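Sterol carrier protein 2 (Thermus thermophilus, PDB 2CX7) probably binds and carries sterols or other lipids. Local coordinates at residues 43-55 against 62-74. Residues are numbered along the deposited sequence; the frame is centred on the assembly and turned at random.
Sequences AGFPKGVAVVLDL and GAKAVEGEAEADF
Val49 reaches across to Val66 with one methyl and lies under an aromatic ring of its own segment with the other. Val49 CG1 sits over the centre of one face of the Phe45 ring, 3.7 Å above its plane. Ala43 O lies over the opposite face, offset toward the rim. Val49 CG2, anti to the backbone N, is 3.2 Å from Val66 O. Strands 49-55 and 62-67 form an antiparallel hairpin. Strand 59-67 is outermost in the five-stranded mixed sheet, with strand 49-56 between it and strand 32-37. Ala50 and Val66 are a hydrogen-bonded pair: Ala50 N gives a bond to Val66 O, and Val66 N returns one to Ala50 O. Val52 N meets Lys64 O at 2.8 Å, almost straight at 170°, but the bond from Lys64 N to Val52 O is weak. Just past strand 62-67, Gly68 N approaches Gly48 O from above the carbonyl plane.

The chain then folds back over the face that carries Ala50 and Val52. Ala70 CB is tight against Val52 CG2 at 3.4 Å and touches Ala50 CB. Val52 CG1 lies further along the same chain, 3.7 Å from Glu71 O and near Ala72 CB. The extended Lys64 chain passes alongside Val52 CB. On the other face, Leu53 CD2 meets Ala63 CB at 3.9 Å, and helix 6-17 packs there. Asp54 makes a salt bridge with Arg61.

A water donates to Lys47 O and Glu69 OE2. Backbone bonds thus fix the hairpin's register, while Ala50, Ala70 and Ala72 probably let the returning chain lie close to Val52.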
ATOM      1  N   ALA A  43       6.434 -18.097   4.434  1.00 16.17           N
ATOM      2  CA  ALA A  43       5.453 -17.238   5.084  1.00 17.83           C
ATOM      3  C   ALA A  43       4.019 -17.574   4.698  1.00 15.67           C
ATOM      4  O   ALA A  43       3.090 -16.884   5.108  1.00 20.92           O
ATOM      5  CB  ALA A  43       5.747 -15.775   4.754  1.00 18.11           C
ATOM      6  N   GLY A  44       3.837 -18.619   3.899  1.00 17.22           N
ATOM      7  CA  GLY A  44       2.494 -19.010   3.497  1.00 18.04           C
ATOM      8  C   GLY A  44       1.962 -18.282   2.275  1.00 16.06           C
ATOM      9  O   GLY A  44       0.759 -18.304   1.997  1.00 15.59           O
ATOM     10  N   PHE A  45       2.857 -17.628   1.543  1.00 14.07           N
ATOM     11  CA  PHE A  45       2.470 -16.890   0.339  1.00 11.01           C
ATOM     12  C   PHE A  45       3.340 -17.401  -0.809  1.00 12.43           C
ATOM     13  O   PHE A  45       4.138 -16.656  -1.365  1.00 16.12           O
ATOM     14  CB  PHE A  45       2.720 -15.392   0.557  1.00 15.68           C
ATOM     15  CG  PHE A  45       1.868 -14.785   1.645  1.00 16.70           C
ATOM     16  CD1 PHE A  45       2.450 -14.037   2.661  1.00 19.78           C
ATOM     17  CD2 PHE A  45       0.482 -14.939   1.628  1.00 22.38           C
ATOM     18  CE1 PHE A  45       1.654 -13.443   3.653  1.00 18.16           C
ATOM     19  CE2 PHE A  45      -0.318 -14.354   2.609  1.00 22.16           C
ATOM     20  CZ  PHE A  45       0.273 -13.604   3.622  1.00 21.91           C
ATOM     21  N   PRO A  46       3.176 -18.681  -1.192  1.00 12.83           N
ATOM     22  CA  PRO A  46       3.976 -19.267  -2.273  1.00 13.66           C
ATOM     23  C   PRO A  46       3.926 -18.582  -3.630  1.00 11.55           C
ATOM     24  O   PRO A  46       4.882 -18.683  -4.407  1.00 16.49           O
ATOM     25  CB  PRO A  46       3.480 -20.715  -2.329  1.00 15.30           C
ATOM     26  CG  PRO A  46       2.060 -20.605  -1.890  1.00 18.18           C
ATOM     27  CD  PRO A  46       2.147 -19.627  -0.733  1.00 17.29           C
ATOM     28  N   LYS A  47       2.835 -17.878  -3.913  1.00 14.07           N
ATOM     29  CA  LYS A  47       2.700 -17.183  -5.197  1.00 14.48           C
ATOM     30  C   LYS A  47       2.770 -15.677  -5.042  1.00 14.19           C
ATOM     31  O   LYS A  47       2.595 -14.938  -6.013  1.00 17.04           O
ATOM     32  CB  LYS A  47       1.363 -17.524  -5.845  1.00 16.28           C
ATOM     33  CG  LYS A  47       1.150 -19.002  -6.074  1.00 18.61           C
ATOM     34  CD  LYS A  47      -0.146 -19.224  -6.808  1.00 28.55           C
ATOM     35  CE  LYS A  47      -0.447 -20.701  -6.964  1.00 29.79           C
ATOM     36  NZ  LYS A  47      -1.713 -20.880  -7.729  1.00 26.28           N
ATOM     37  N   GLY A  48       3.012 -15.220  -3.825  1.00 14.44           N
ATOM     38  CA  GLY A  48       3.040 -13.791  -3.576  1.00 15.66           C
ATOM     39  C   GLY A  48       1.613 -13.398  -3.247  1.00 15.81           C
ATOM     40  O   GLY A  48       0.688 -14.213  -3.379  1.00 18.55           O
ATOM     41  N   VAL A  49       1.415 -12.164  -2.803  1.00 15.53           N
ATOM     42  CA  VAL A  49       0.076 -11.693  -2.456  1.00 18.55           C
ATOM     43  C   VAL A  49       0.112 -10.183  -2.532  1.00 20.80           C
ATOM     44  O   VAL A  49       1.183  -9.583  -2.503  1.00 19.07           O
ATOM     45  CB  VAL A  49      -0.340 -12.126  -1.021  1.00 14.82           C
ATOM     46  CG1 VAL A  49       0.615 -11.545   0.003  1.00 20.93           C
ATOM     47  CG2 VAL A  49      -1.771 -11.686  -0.728  1.00 24.73           C
ATOM     48  N   ALA A  50      -1.056  -9.568  -2.633  1.00 20.92           N
ATOM     49  CA  ALA A  50      -1.109  -8.122  -2.724  1.00 24.57           C
ATOM     50  C   ALA A  50      -2.419  -7.582  -2.192  1.00 23.49           C
ATOM     51  O   ALA A  50      -3.405  -8.311  -2.073  1.00 26.73           O
ATOM     52  CB  ALA A  50      -0.939  -7.698  -4.174  1.00 17.33           C
ATOM     53  N   VAL A  51      -2.411  -6.301  -1.849  1.00 22.15           N
ATOM     54  CA  VAL A  51      -3.615  -5.622  -1.411  1.00 21.96           C
ATOM     55  C   VAL A  51      -3.735  -4.533  -2.465  1.00 21.89           C
ATOM     56  O   VAL A  51      -2.812  -3.740  -2.651  1.00 19.54           O
ATOM     57  CB  VAL A  51      -3.478  -4.994  -0.025  1.00 21.67           C
ATOM     58  CG1 VAL A  51      -4.670  -4.082   0.246  1.00 19.88           C
ATOM     59  CG2 VAL A  51      -3.433  -6.091   1.046  1.00 28.79           C
ATOM     60  N   VAL A  52      -4.862  -4.516  -3.165  1.00 20.80           N
ATOM     61  CA  VAL A  52      -5.082  -3.546  -4.222  1.00 19.91           C
ATOM     62  C   VAL A  52      -6.144  -2.563  -3.755  1.00 17.77           C
ATOM     63  O   VAL A  52      -7.257  -2.957  -3.393  1.00 17.95           O
ATOM     64  CB  VAL A  52      -5.515  -4.262  -5.524  1.00 22.37           C
ATOM     65  CG1 VAL A  52      -5.643  -3.263  -6.665  1.00 21.96           C
ATOM     66  CG2 VAL A  52      -4.484  -5.342  -5.873  1.00 20.31           C
ATOM     67  N   LEU A  53      -5.767  -1.286  -3.741  1.00 16.13           N
ATOM     68  CA  LEU A  53      -6.639  -0.207  -3.300  1.00 14.11           C
ATOM     69  C   LEU A  53      -7.166   0.626  -4.470  1.00 15.44           C
ATOM     70  O   LEU A  53      -6.391   1.111  -5.297  1.00 17.11           O
ATOM     71  CB  LEU A  53      -5.872   0.718  -2.356  1.00 13.67           C
ATOM     72  CG  LEU A  53      -5.092   0.071  -1.206  1.00 17.85           C
ATOM     73  CD1 LEU A  53      -4.071   1.058  -0.638  1.00 23.31           C
ATOM     74  CD2 LEU A  53      -6.066  -0.386  -0.134  1.00 24.44           C
ATOM     75  N   ASP A  54      -8.483   0.773  -4.536  1.00 15.93           N
ATOM     76  CA  ASP A  54      -9.131   1.591  -5.566  1.00 15.65           C
ATOM     77  C   ASP A  54      -9.277   2.956  -4.900  1.00 17.35           C
ATOM     78  O   ASP A  54     -10.295   3.248  -4.274  1.00 24.64           O
ATOM     79  CB  ASP A  54     -10.506   1.004  -5.904  1.00 18.06           C
ATOM     80  CG  ASP A  54     -11.245   1.800  -6.969  1.00 21.24           C
ATOM     81  OD1 ASP A  54     -10.683   2.778  -7.505  1.00 25.35           O
ATOM     82  OD2 ASP A  54     -12.399   1.439  -7.271  1.00 25.29           O
ATOM     83  N   LEU A  55      -8.244   3.784  -5.019  1.00 15.70           N
ATOM     84  CA  LEU A  55      -8.225   5.093  -4.375  1.00 13.48           C
ATOM     85  C   LEU A  55      -8.724   6.205  -5.290  1.00 19.51           C
ATOM     86  O   LEU A  55      -8.425   6.206  -6.479  1.00 18.79           O
ATOM     87  CB  LEU A  55      -6.797   5.396  -3.911  1.00 12.11           C
ATOM     88  CG  LEU A  55      -6.160   4.338  -2.996  1.00 10.99           C
ATOM     89  CD1 LEU A  55      -4.692   4.626  -2.801  1.00 13.13           C
ATOM     90  CD2 LEU A  55      -6.891   4.306  -1.660  1.00 13.27           C
ATOM     91  N   GLY A  62     -12.680   0.950  -2.632  1.00 21.26           N
ATOM     92  CA  GLY A  62     -12.688  -0.495  -2.509  1.00 22.63           C
ATOM     93  C   GLY A  62     -11.284  -1.039  -2.365  1.00 24.81           C
ATOM     94  O   GLY A  62     -10.315  -0.420  -2.806  1.00 20.97           O
ATOM     95  N   ALA A  63     -11.172  -2.196  -1.728  1.00 26.39           N
ATOM     96  CA  ALA A  63      -9.878  -2.831  -1.531  1.00 23.96           C
ATOM     97  C   ALA A  63     -10.066  -4.331  -1.699  1.00 28.10           C
ATOM     98  O   ALA A  63     -11.191  -4.825  -1.711  1.00 31.61           O
ATOM     99  CB  ALA A  63      -9.353  -2.515  -0.149  1.00 22.26           C
ATOM    100  N   LYS A  64      -8.970  -5.057  -1.843  1.00 23.90           N
ATOM    101  CA  LYS A  64      -9.063  -6.500  -1.995  1.00 27.69           C
ATOM    102  C   LYS A  64      -7.684  -7.113  -1.890  1.00 29.98           C
ATOM    103  O   LYS A  64      -6.694  -6.520  -2.328  1.00 26.32           O
ATOM    104  CB  LYS A  64      -9.673  -6.862  -3.352  1.00 28.56           C
ATOM    105  CG  LYS A  64      -8.843  -6.421  -4.543  1.00 30.39           C
ATOM    106  CD  LYS A  64      -9.471  -6.870  -5.845  1.00 36.11           C
ATOM    107  CE  LYS A  64      -8.660  -6.394  -7.029  1.00 39.71           C
ATOM    108  NZ  LYS A  64      -9.282  -6.799  -8.315  1.00 43.12           N
ATOM    109  N   ALA A  65      -7.626  -8.289  -1.278  1.00 26.80           N
ATOM    110  CA  ALA A  65      -6.374  -9.013  -1.151  1.00 26.13           C
ATOM    111  C   ALA A  65      -6.407  -9.999  -2.304  1.00 29.36           C
ATOM    112  O   ALA A  65      -7.425 -10.663  -2.549  1.00 25.77           O
ATOM    113  CB  ALA A  65      -6.308  -9.748   0.181  1.00 27.11           C
ATOM    114  N   VAL A  66      -5.305 -10.077  -3.032  1.00 25.93           N
ATOM    115  CA  VAL A  66      -5.228 -10.973  -4.160  1.00 28.23           C
ATOM    116  C   VAL A  66      -3.998 -11.854  -4.062  1.00 31.27           C
ATOM    117  O   VAL A  66      -2.905 -11.391  -3.730  1.00 23.14           O
ATOM    118  CB  VAL A  66      -5.181 -10.191  -5.489  1.00 29.45           C
ATOM    119  CG1 VAL A  66      -5.053 -11.152  -6.663  1.00 32.64           C
ATOM    120  CG2 VAL A  66      -6.435  -9.349  -5.634  1.00 35.35           C
ATOM    121  N   GLU A  67      -4.199 -13.136  -4.331  1.00 29.04           N
ATOM    122  CA  GLU A  67      -3.118 -14.097  -4.317  1.00 34.54           C
ATOM    123  C   GLU A  67      -2.433 -13.963  -5.671  1.00 30.59           C
ATOM    124  O   GLU A  67      -3.101 -13.840  -6.697  1.00 32.16           O
ATOM    125  CB  GLU A  67      -3.682 -15.505  -4.140  1.00 36.81           C
ATOM    126  CG  GLU A  67      -2.655 -16.613  -4.222  1.00 41.04           C
ATOM    127  CD  GLU A  67      -3.289 -17.981  -4.072  1.00 47.10           C
ATOM    128  OE1 GLU A  67      -4.223 -18.293  -4.844  1.00 50.06           O
ATOM    129  OE2 GLU A  67      -2.857 -18.743  -3.181  1.00 51.40           O
ATOM    130  N   GLY A  68      -1.105 -13.960  -5.671  1.00 29.89           N
ATOM    131  CA  GLY A  68      -0.365 -13.839  -6.914  1.00 28.08           C
ATOM    132  C   GLY A  68      -0.220 -12.404  -7.388  1.00 33.23           C
ATOM    133  O   GLY A  68      -0.267 -11.466  -6.589  1.00 31.33           O
ATOM    134  N   GLU A  69      -0.051 -12.241  -8.696  1.00 35.01           N
ATOM    135  CA  GLU A  69       0.111 -10.928  -9.315  1.00 35.16           C
ATOM    136  C   GLU A  69      -1.168 -10.108  -9.287  1.00 34.64           C
ATOM    137  O   GLU A  69      -2.258 -10.639  -9.495  1.00 34.50           O
ATOM    138  CB  GLU A  69       0.563 -11.084 -10.768  1.00 38.41           C
ATOM    139  CG  GLU A  69       1.975 -11.598 -10.941  1.00 39.45           C
ATOM    140  CD  GLU A  69       3.006 -10.702 -10.281  1.00 44.47           C
ATOM    141  OE1 GLU A  69       2.745  -9.484 -10.143  1.00 41.36           O
ATOM    142  OE2 GLU A  69       4.084 -11.215  -9.913  1.00 46.94           O
ATOM    143  N   ALA A  70      -1.027  -8.807  -9.044  1.00 34.05           N
ATOM    144  CA  ALA A  70      -2.177  -7.910  -8.996  1.00 36.15           C
ATOM    145  C   ALA A  70      -2.015  -6.754  -9.982  1.00 33.62           C
ATOM    146  O   ALA A  70      -0.902  -6.277 -10.222  1.00 35.44           O
ATOM    147  CB  ALA A  70      -2.359  -7.371  -7.582  1.00 35.17           C
ATOM    148  N   GLU A  71      -3.133  -6.309 -10.550  1.00 31.33           N
ATOM    149  CA  GLU A  71      -3.123  -5.210 -11.512  1.00 31.73           C
ATOM    150  C   GLU A  71      -3.524  -3.886 -10.866  1.00 28.85           C
ATOM    151  O   GLU A  71      -4.470  -3.827 -10.078  1.00 29.11           O
ATOM    152  CB  GLU A  71      -4.080  -5.503 -12.677  1.00 36.14           C
ATOM    153  CG  GLU A  71      -3.762  -6.772 -13.462  1.00 44.25           C
ATOM    154  CD  GLU A  71      -3.976  -8.037 -12.644  1.00 49.75           C
ATOM    155  OE1 GLU A  71      -5.107  -8.239 -12.148  1.00 54.02           O
ATOM    156  OE2 GLU A  71      -3.018  -8.828 -12.497  1.00 52.18           O
ATOM    157  N   ALA A  72      -2.799  -2.826 -11.209  1.00 27.83           N
ATOM    158  CA  ALA A  72      -3.083  -1.498 -10.679  1.00 26.13           C
ATOM    159  C   ALA A  72      -2.317  -0.437 -11.460  1.00 26.12           C
ATOM    160  O   ALA A  72      -1.399  -0.755 -12.216  1.00 25.69           O
ATOM    161  CB  ALA A  72      -2.701  -1.434  -9.201  1.00 19.90           C
ATOM    162  N   ASP A  73      -2.701   0.823 -11.276  1.00 25.72           N
ATOM    163  CA  ASP A  73      -2.025   1.927 -11.939  1.00 22.54           C
ATOM    164  C   ASP A  73      -0.619   2.077 -11.362  1.00 20.59           C
ATOM    165  O   ASP A  73       0.321   2.434 -12.063  1.00 23.32           O
ATOM    166  CB  ASP A  73      -2.812   3.221 -11.749  1.00 24.83           C
ATOM    167  CG  ASP A  73      -4.125   3.207 -12.493  1.00 23.35           C
ATOM    168  OD1 ASP A  73      -4.111   2.927 -13.713  1.00 27.09           O
ATOM    169  OD2 ASP A  73      -5.166   3.475 -11.863  1.00 24.42           O
ATOM    170  N   PHE A  74      -0.489   1.817 -10.066  1.00 19.05           N
ATOM    171  CA  PHE A  74       0.803   1.880  -9.409  1.00 14.74           C
ATOM    172  C   PHE A  74       0.995   0.580  -8.651  1.00 11.59           C
ATOM    173  O   PHE A  74       0.074   0.097  -7.995  1.00 15.58           O
ATOM    174  CB  PHE A  74       0.878   3.060  -8.439  1.00 12.86           C
ATOM    175  CG  PHE A  74       0.826   4.402  -9.113  1.00 17.09           C
ATOM    176  CD1 PHE A  74      -0.393   4.976  -9.457  1.00 19.41           C
ATOM    177  CD2 PHE A  74       2.003   5.084  -9.416  1.00 20.64           C
ATOM    178  CE1 PHE A  74      -0.441   6.217 -10.095  1.00 21.70           C
ATOM    179  CE2 PHE A  74       1.971   6.321 -10.053  1.00 20.01           C
ATOM    180  CZ  PHE A  74       0.745   6.890 -10.393  1.00 23.31           C
TER
HETATM  181  O   HOH W   1       3.809 -12.483  -7.074  1.00 40.94           O